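Local coordinates for translation initiation factor eIF2B, subunit delta (Archaeoglobus fulgidus, PDB 1T5O), which probably catalyses the isomerisation of methylthioribose-1-phosphate to methylthioribulose-1-phosphate, a step of methionine biosynthesis, at residues A[281-286]-A[305-310]; A[188-193]-A[286-291]. One frame throughout, in Å; residues are numbered along the deposited sequence.

The run 281-291 takes part in both contacts, its first half in contact 1 and its second in contact 2, with R286 shared. Along the chain, 188-193 comes first, following strand 182-186 of the large mixed sheet; 281-286 and 286-291 then follow, and 305-310 leads into strand 309-313 of the three-stranded antiparallel sheet. The segments of contacts 1 and 2 therefore alternate. Their centres lie about 10 Å apart, on the same side of the chain's centre, and N306 joins them: its ND2 probably bonds to E288 OE1, while its side chain packs on L289 and P190. Both contacts also touch the second subunit, linking the surroundings of the predicted active site to the dimer interface.

Contact 1: residues A[281-286]-A[305-310]; sequences IEERPR and YNPAFD
Segments 281-286 and 305-310 run antiparallel and meet in a single bridge at the non-hydrogen-bonded pair E283 and P307, flanked by the bond from A308 N to E282 O (2.9 Å, nearly along the C=O axis) and by the one from R284 N to N306 O (2.9 Å). A proline suits this position, because its missing N-H is not called upon. The carboxylate of E283 bends back at chi2 (-73°) over the partner backbone. OE1 takes N306 N on its syn lone pair at 2.8 Å, an almost straight bond (169° at the hydrogen), whereas OE2 sits only 3.0 Å from P307 N, which has no hydrogen to give. P307 CD lies over the centre of one face of the Y305 ring. Diagonally across the bridge, the R284 guanidinium lies flat over A308, whose CB is 3.3 Å from its plane, over the centre. The rotation of that plane is fixed from the edge by a salt bridge, R284 NH2 to E282 OE2 at 2.6 Å, in the guanidinium plane and on the anti lone pair of the carboxylate. The F309 ring stands nearly perpendicular to the guanidinium (82°), with the same E282 oxygen at its edge. At one end N306 ND2 makes a weak bond to P285 O; at the other, I281 CG2 packs on P307 CB at 3.9 Å, and I281 also touches I219 of the second subunit. This isolated antiparallel bridge leads into strand 309-313, where D310 pairs with N243 of the three-stranded sheet and F309 lies against D234, the predicted proton donor of the isomerase site.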
loop_
_atom_site.group_PDB
_atom_site.type_symbol
_atom_site.label_atom_id
_atom_site.label_comp_id
_atom_site.label_asym_id
_atom_site.label_seq_id
_atom_site.Cartn_x
_atom_site.Cartn_y
_atom_site.Cartn_z
ATOM N N ILE A 281 -0.182 6.195 -19.712
ATOM C CA ILE A 281 0.465 5.908 -18.431
ATOM C C ILE A 281 1.376 4.701 -18.567
ATOM O O ILE A 281 0.941 3.601 -18.877
ATOM C CB ILE A 281 -0.562 5.637 -17.297
ATOM C CG1 ILE A 281 -1.362 6.916 -16.989
ATOM C CG2 ILE A 281 0.183 5.149 -16.023
ATOM C CD1 ILE A 281 -2.666 6.649 -16.213
ATOM N N GLU A 282 2.649 4.929 -18.317
ATOM C CA GLU A 282 3.663 3.892 -18.393
ATOM C C GLU A 282 3.599 2.918 -17.219
ATOM O O GLU A 282 3.192 3.272 -16.118
ATOM C CB GLU A 282 5.034 4.568 -18.431
ATOM C CG GLU A 282 5.076 5.842 -17.566
ATOM C CD GLU A 282 6.095 6.886 -18.063
ATOM O OE1 GLU A 282 6.212 7.082 -19.303
ATOM O OE2 GLU A 282 6.767 7.522 -17.216
ATOM N N GLU A 283 4.017 1.686 -17.471
ATOM C CA GLU A 283 4.070 0.644 -16.464
ATOM C C GLU A 283 5.488 0.684 -15.897
ATOM O O GLU A 283 6.417 0.896 -16.651
ATOM C CB GLU A 283 3.860 -0.716 -17.115
ATOM C CG GLU A 283 2.427 -1.155 -17.265
ATOM C CD GLU A 283 1.840 -1.550 -15.948
ATOM O OE1 GLU A 283 2.248 -2.598 -15.381
ATOM O OE2 GLU A 283 0.974 -0.791 -15.477
ATOM N N ARG A 284 5.637 0.473 -14.590
ATOM C CA ARG A 284 6.945 0.440 -13.933
ATOM C C ARG A 284 7.322 -1.030 -13.758
ATOM O O ARG A 284 6.461 -1.908 -13.833
ATOM C CB ARG A 284 6.898 1.152 -12.573
ATOM C CG ARG A 284 6.764 2.690 -12.679
ATOM C CD ARG A 284 7.917 3.347 -13.455
ATOM N NE ARG A 284 7.761 4.804 -13.617
ATOM C CZ ARG A 284 7.494 5.431 -14.773
ATOM N NH1 ARG A 284 7.346 4.746 -15.903
ATOM N NH2 ARG A 284 7.380 6.754 -14.803
ATOM N N PRO A 285 8.611 -1.319 -13.519
ATOM C CA PRO A 285 9.110 -2.694 -13.346
ATOM C C PRO A 285 8.280 -3.568 -12.402
ATOM O O PRO A 285 8.000 -3.181 -11.276
ATOM C CB PRO A 285 10.527 -2.481 -12.811
ATOM C CG PRO A 285 10.934 -1.181 -13.480
ATOM C CD PRO A 285 9.687 -0.337 -13.267
ATOM N N ARG A 286 7.909 -4.751 -12.863
ATOM C CA ARG A 286 7.121 -5.668 -12.054
ATOM C C ARG A 286 7.841 -6.098 -10.769
ATOM O O ARG A 286 7.194 -6.492 -9.787
ATOM C CB ARG A 286 6.728 -6.900 -12.887
ATOM C CG ARG A 286 7.904 -7.723 -13.433
ATOM C CD ARG A 286 7.411 -8.863 -14.308
ATOM N NE ARG A 286 6.669 -9.887 -13.564
ATOM C CZ ARG A 286 7.237 -10.887 -12.896
ATOM N NH1 ARG A 286 8.561 -11.007 -12.868
ATOM N NH2 ARG A 286 6.484 -11.790 -12.282
ATOM N N TYR A 305 0.341 -5.552 -12.282
ATOM C CA TYR A 305 -0.140 -4.363 -12.984
ATOM C C TYR A 305 0.455 -3.268 -12.110
ATOM O O TYR A 305 0.099 -3.140 -10.919
ATOM C CB TYR A 305 -1.668 -4.301 -12.996
ATOM C CG TYR A 305 -2.189 -3.020 -13.591
ATOM C CD1 TYR A 305 -1.771 -2.592 -14.860
ATOM C CD2 TYR A 305 -3.062 -2.208 -12.875
ATOM C CE1 TYR A 305 -2.214 -1.364 -15.396
ATOM C CE2 TYR A 305 -3.508 -0.989 -13.397
ATOM C CZ TYR A 305 -3.079 -0.583 -14.644
ATOM O OH TYR A 305 -3.498 0.617 -15.118
ATOM N N ASN A 306 1.382 -2.490 -12.669
ATOM C CA ASN A 306 2.093 -1.460 -11.898
ATOM C C ASN A 306 2.151 -0.088 -12.593
ATOM O O ASN A 306 3.229 0.399 -12.922
ATOM C CB ASN A 306 3.527 -2.000 -11.602
ATOM C CG ASN A 306 4.328 -1.142 -10.616
ATOM O OD1 ASN A 306 3.778 -0.388 -9.816
ATOM N ND2 ASN A 306 5.657 -1.279 -10.667
ATOM N N PRO A 307 0.984 0.546 -12.841
ATOM C CA PRO A 307 0.991 1.863 -13.497
ATOM C C PRO A 307 1.774 2.881 -12.664
ATOM O O PRO A 307 1.739 2.841 -11.435
ATOM C CB PRO A 307 -0.489 2.220 -13.582
ATOM C CG PRO A 307 -1.047 1.550 -12.284
ATOM C CD PRO A 307 -0.360 0.199 -12.333
ATOM N N ALA A 308 2.455 3.808 -13.327
ATOM C CA ALA A 308 3.267 4.798 -12.614
ATOM C C ALA A 308 2.453 5.942 -12.021
ATOM O O ALA A 308 2.837 6.519 -11.003
ATOM C CB ALA A 308 4.368 5.370 -13.562
ATOM N N PHE A 309 1.343 6.275 -12.666
ATOM C CA PHE A 309 0.491 7.368 -12.215
ATOM C C PHE A 309 -0.963 7.003 -12.394
ATOM O O PHE A 309 -1.295 5.988 -13.009
ATOM C CB PHE A 309 0.682 8.620 -13.104
ATOM C CG PHE A 309 2.118 9.007 -13.349
ATOM C CD1 PHE A 309 2.774 8.590 -14.496
ATOM C CD2 PHE A 309 2.803 9.790 -12.427
ATOM C CE1 PHE A 309 4.099 8.944 -14.728
ATOM C CE2 PHE A 309 4.124 10.152 -12.642
ATOM C CZ PHE A 309 4.779 9.729 -13.796
ATOM N N ASP A 310 -1.831 7.866 -11.872
ATOM C CA ASP A 310 -3.250 7.751 -12.125
ATOM C C ASP A 310 -3.783 9.164 -12.359
ATOM O O ASP A 310 -3.130 10.149 -12.023
ATOM C CB ASP A 310 -4.054 7.014 -11.012
ATOM C CG ASP A 310 -3.893 7.596 -9.595
ATOM O OD1 ASP A 310 -3.631 8.803 -9.388
ATOM O OD2 ASP A 310 -4.094 6.792 -8.654
#

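Contact 2: residues A[188-193]-A[286-291]; sequences TRPLNQ and REELIF
The guanidinium of R189 carries P190 CB over the centre of one face, 4.2 Å above the plane, and holds N192 OD1 and a water at its edge, both in plane; across the contact, the R286 guanidinium has I290 CD1 on one face, offset toward the rim. R189 reaches this position with a chain bent at both chi2 and chi3, so that it curls back beside its own loop. NH1 donates to N192 OD1 at 3.1 Å, in the plane of the amide carbonyl, and NE forms a salt bridge with E187 of the second subunit. NH2 gives its hydrogen to the water at 2.7 Å. That water in turn donates to E288 O (2.8 Å) and to F291 O (2.8 Å), so a three-way polar link carries the arginine to the backbone of 286-291 without a direct bond. The rest is packing. P190, which follows a cis peptide, offers its ring: CB rests against L289 CD2 at 3.8 Å, and CG meets E288 OE1 at 3.6 Å. E288, extended beyond CG (chi2 180°), crosses L191 obliquely, with L191 CD1 coming within 3.5 Å of E288 CD. E288 OE1 also accepts a hydrogen bond from N306 ND2. An alanine at E288 would remove the carboxylate and its CG, and would probably loosen the packing on P190 and L191 and lose the tie to N306. The short, weakly bonded helix 287-290 thus rests on the loop between strand 182-186 and helix 193-204, the helix that opens with the predicted substrate-binding Q193, while R286 and L289 touch strand 303-304 on their way past and T213 of the second subunit packs on R189, P190 and L289.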
loop_
_atom_site.group_PDB
_atom_site.type_symbol
_atom_site.label_atom_id
_atom_site.label_comp_id
_atom_site.label_asym_id
_atom_site.label_seq_id
_atom_site.Cartn_x
_atom_site.Cartn_y
_atom_site.Cartn_z
ATOM N N THR A 188 3.270 5.480 0.379
ATOM C CA THR A 188 3.319 5.553 -1.081
ATOM C C THR A 188 4.000 4.354 -1.767
ATOM O O THR A 188 5.131 4.444 -2.239
ATOM C CB THR A 188 4.005 6.889 -1.558
ATOM O OG1 THR A 188 3.405 7.999 -0.871
ATOM C CG2 THR A 188 3.824 7.087 -3.088
ATOM N N ARG A 189 3.295 3.231 -1.826
ATOM C CA ARG A 189 3.826 2.036 -2.489
ATOM C C ARG A 189 3.866 2.266 -4.014
ATOM O O ARG A 189 3.198 3.151 -4.506
ATOM C CB ARG A 189 2.944 0.836 -2.140
ATOM C CG ARG A 189 3.081 0.432 -0.666
ATOM C CD ARG A 189 4.416 -0.204 -0.445
ATOM N NE ARG A 189 4.481 -1.484 -1.156
ATOM C CZ ARG A 189 5.608 -2.128 -1.440
ATOM N NH1 ARG A 189 6.785 -1.614 -1.085
ATOM N NH2 ARG A 189 5.558 -3.291 -2.075
ATOM N N PRO A 190 4.677 1.495 -4.761
ATOM C CA PRO A 190 5.565 0.431 -4.271
ATOM C C PRO A 190 7.012 0.892 -4.003
ATOM O O PRO A 190 7.837 0.086 -3.580
ATOM C CB PRO A 190 5.509 -0.598 -5.397
ATOM C CG PRO A 190 5.544 0.291 -6.602
ATOM C CD PRO A 190 4.518 1.389 -6.227
ATOM N N LEU A 191 7.324 2.168 -4.247
ATOM C CA LEU A 191 8.685 2.662 -4.032
ATOM C C LEU A 191 8.903 3.382 -2.716
ATOM O O LEU A 191 10.030 3.764 -2.403
ATOM C CB LEU A 191 9.102 3.584 -5.189
ATOM C CG LEU A 191 10.204 3.057 -6.116
ATOM C CD1 LEU A 191 10.059 1.556 -6.321
ATOM C CD2 LEU A 191 10.164 3.805 -7.454
ATOM N N ASN A 192 7.825 3.579 -1.957
ATOM C CA ASN A 192 7.872 4.227 -0.642
ATOM C C ASN A 192 8.486 5.617 -0.548
ATOM O O ASN A 192 9.259 5.913 0.389
ATOM C CB ASN A 192 8.591 3.332 0.365
ATOM C CG ASN A 192 7.765 2.139 0.757
ATOM O OD1 ASN A 192 7.532 1.224 -0.059
ATOM N ND2 ASN A 192 7.288 2.138 1.999
ATOM N N GLN A 193 8.143 6.481 -1.487
ATOM C CA GLN A 193 8.670 7.839 -1.433
ATOM C C GLN A 193 8.168 8.572 -0.187
ATOM O O GLN A 193 8.849 9.458 0.334
ATOM C CB GLN A 193 8.266 8.608 -2.690
ATOM C CG GLN A 193 8.933 8.045 -3.950
ATOM C CD GLN A 193 8.014 7.111 -4.754
ATOM O OE1 GLN A 193 7.085 6.477 -4.210
ATOM N NE2 GLN A 193 8.273 7.028 -6.055
ATOM N N ARG A 286 7.909 -4.751 -12.863
ATOM C CA ARG A 286 7.121 -5.668 -12.054
ATOM C C ARG A 286 7.841 -6.098 -10.769
ATOM O O ARG A 286 7.194 -6.492 -9.787
ATOM C CB ARG A 286 6.728 -6.900 -12.887
ATOM C CG ARG A 286 7.904 -7.723 -13.433
ATOM C CD ARG A 286 7.411 -8.863 -14.308
ATOM N NE ARG A 286 6.669 -9.887 -13.564
ATOM C CZ ARG A 286 7.237 -10.887 -12.896
ATOM N NH1 ARG A 286 8.561 -11.007 -12.868
ATOM N NH2 ARG A 286 6.484 -11.790 -12.282
ATOM N N GLU A 287 9.165 -5.999 -10.735
ATOM C CA GLU A 287 9.858 -6.458 -9.527
ATOM C C GLU A 287 9.609 -5.572 -8.307
ATOM O O GLU A 287 9.850 -5.992 -7.181
ATOM C CB GLU A 287 11.366 -6.625 -9.768
ATOM C CG GLU A 287 12.221 -5.367 -9.703
ATOM C CD GLU A 287 13.677 -5.685 -9.329
ATOM O OE1 GLU A 287 14.607 -5.067 -9.915
ATOM O OE2 GLU A 287 13.893 -6.548 -8.440
ATOM N N GLU A 288 9.111 -4.357 -8.534
ATOM C CA GLU A 288 8.823 -3.440 -7.444
ATOM C C GLU A 288 7.712 -3.988 -6.552
ATOM O O GLU A 288 7.532 -3.513 -5.433
ATOM C CB GLU A 288 8.428 -2.051 -8.006
ATOM C CG GLU A 288 9.558 -1.352 -8.769
ATOM C CD GLU A 288 9.160 0.018 -9.326
ATOM O OE1 GLU A 288 7.957 0.390 -9.287
ATOM O OE2 GLU A 288 10.067 0.730 -9.806
ATOM N N LEU A 289 6.961 -4.975 -7.045
ATOM C CA LEU A 289 5.884 -5.594 -6.250
ATOM C C LEU A 289 6.241 -7.004 -5.761
ATOM O O LEU A 289 5.536 -7.579 -4.933
ATOM C CB LEU A 289 4.608 -5.738 -7.078
ATOM C CG LEU A 289 3.615 -4.587 -7.306
ATOM C CD1 LEU A 289 2.828 -4.344 -6.049
ATOM C CD2 LEU A 289 4.346 -3.349 -7.744
ATOM N N ILE A 290 7.328 -7.556 -6.288
ATOM C CA ILE A 290 7.725 -8.929 -5.992
ATOM C C ILE A 290 8.765 -9.053 -4.877
ATOM O O ILE A 290 8.793 -10.033 -4.146
ATOM C CB ILE A 290 8.218 -9.615 -7.325
ATOM C CG1 ILE A 290 7.020 -9.736 -8.284
ATOM C CG2 ILE A 290 8.801 -11.022 -7.054
ATOM C CD1 ILE A 290 7.355 -10.245 -9.681
ATOM N N PHE A 291 9.598 -8.035 -4.747
ATOM C CA PHE A 291 10.640 -8.002 -3.743
ATOM C C PHE A 291 10.541 -6.694 -2.976
ATOM O O PHE A 291 10.086 -5.683 -3.517
ATOM C CB PHE A 291 12.010 -8.059 -4.428
ATOM C CG PHE A 291 12.455 -9.439 -4.787
ATOM C CD1 PHE A 291 13.049 -10.258 -3.830
ATOM C CD2 PHE A 291 12.263 -9.935 -6.074
ATOM C CE1 PHE A 291 13.445 -11.557 -4.153
ATOM C CE2 PHE A 291 12.653 -11.239 -6.407
ATOM C CZ PHE A 291 13.243 -12.046 -5.444
HETATM O O HOH W 1 8.165 -3.758 -2.765
#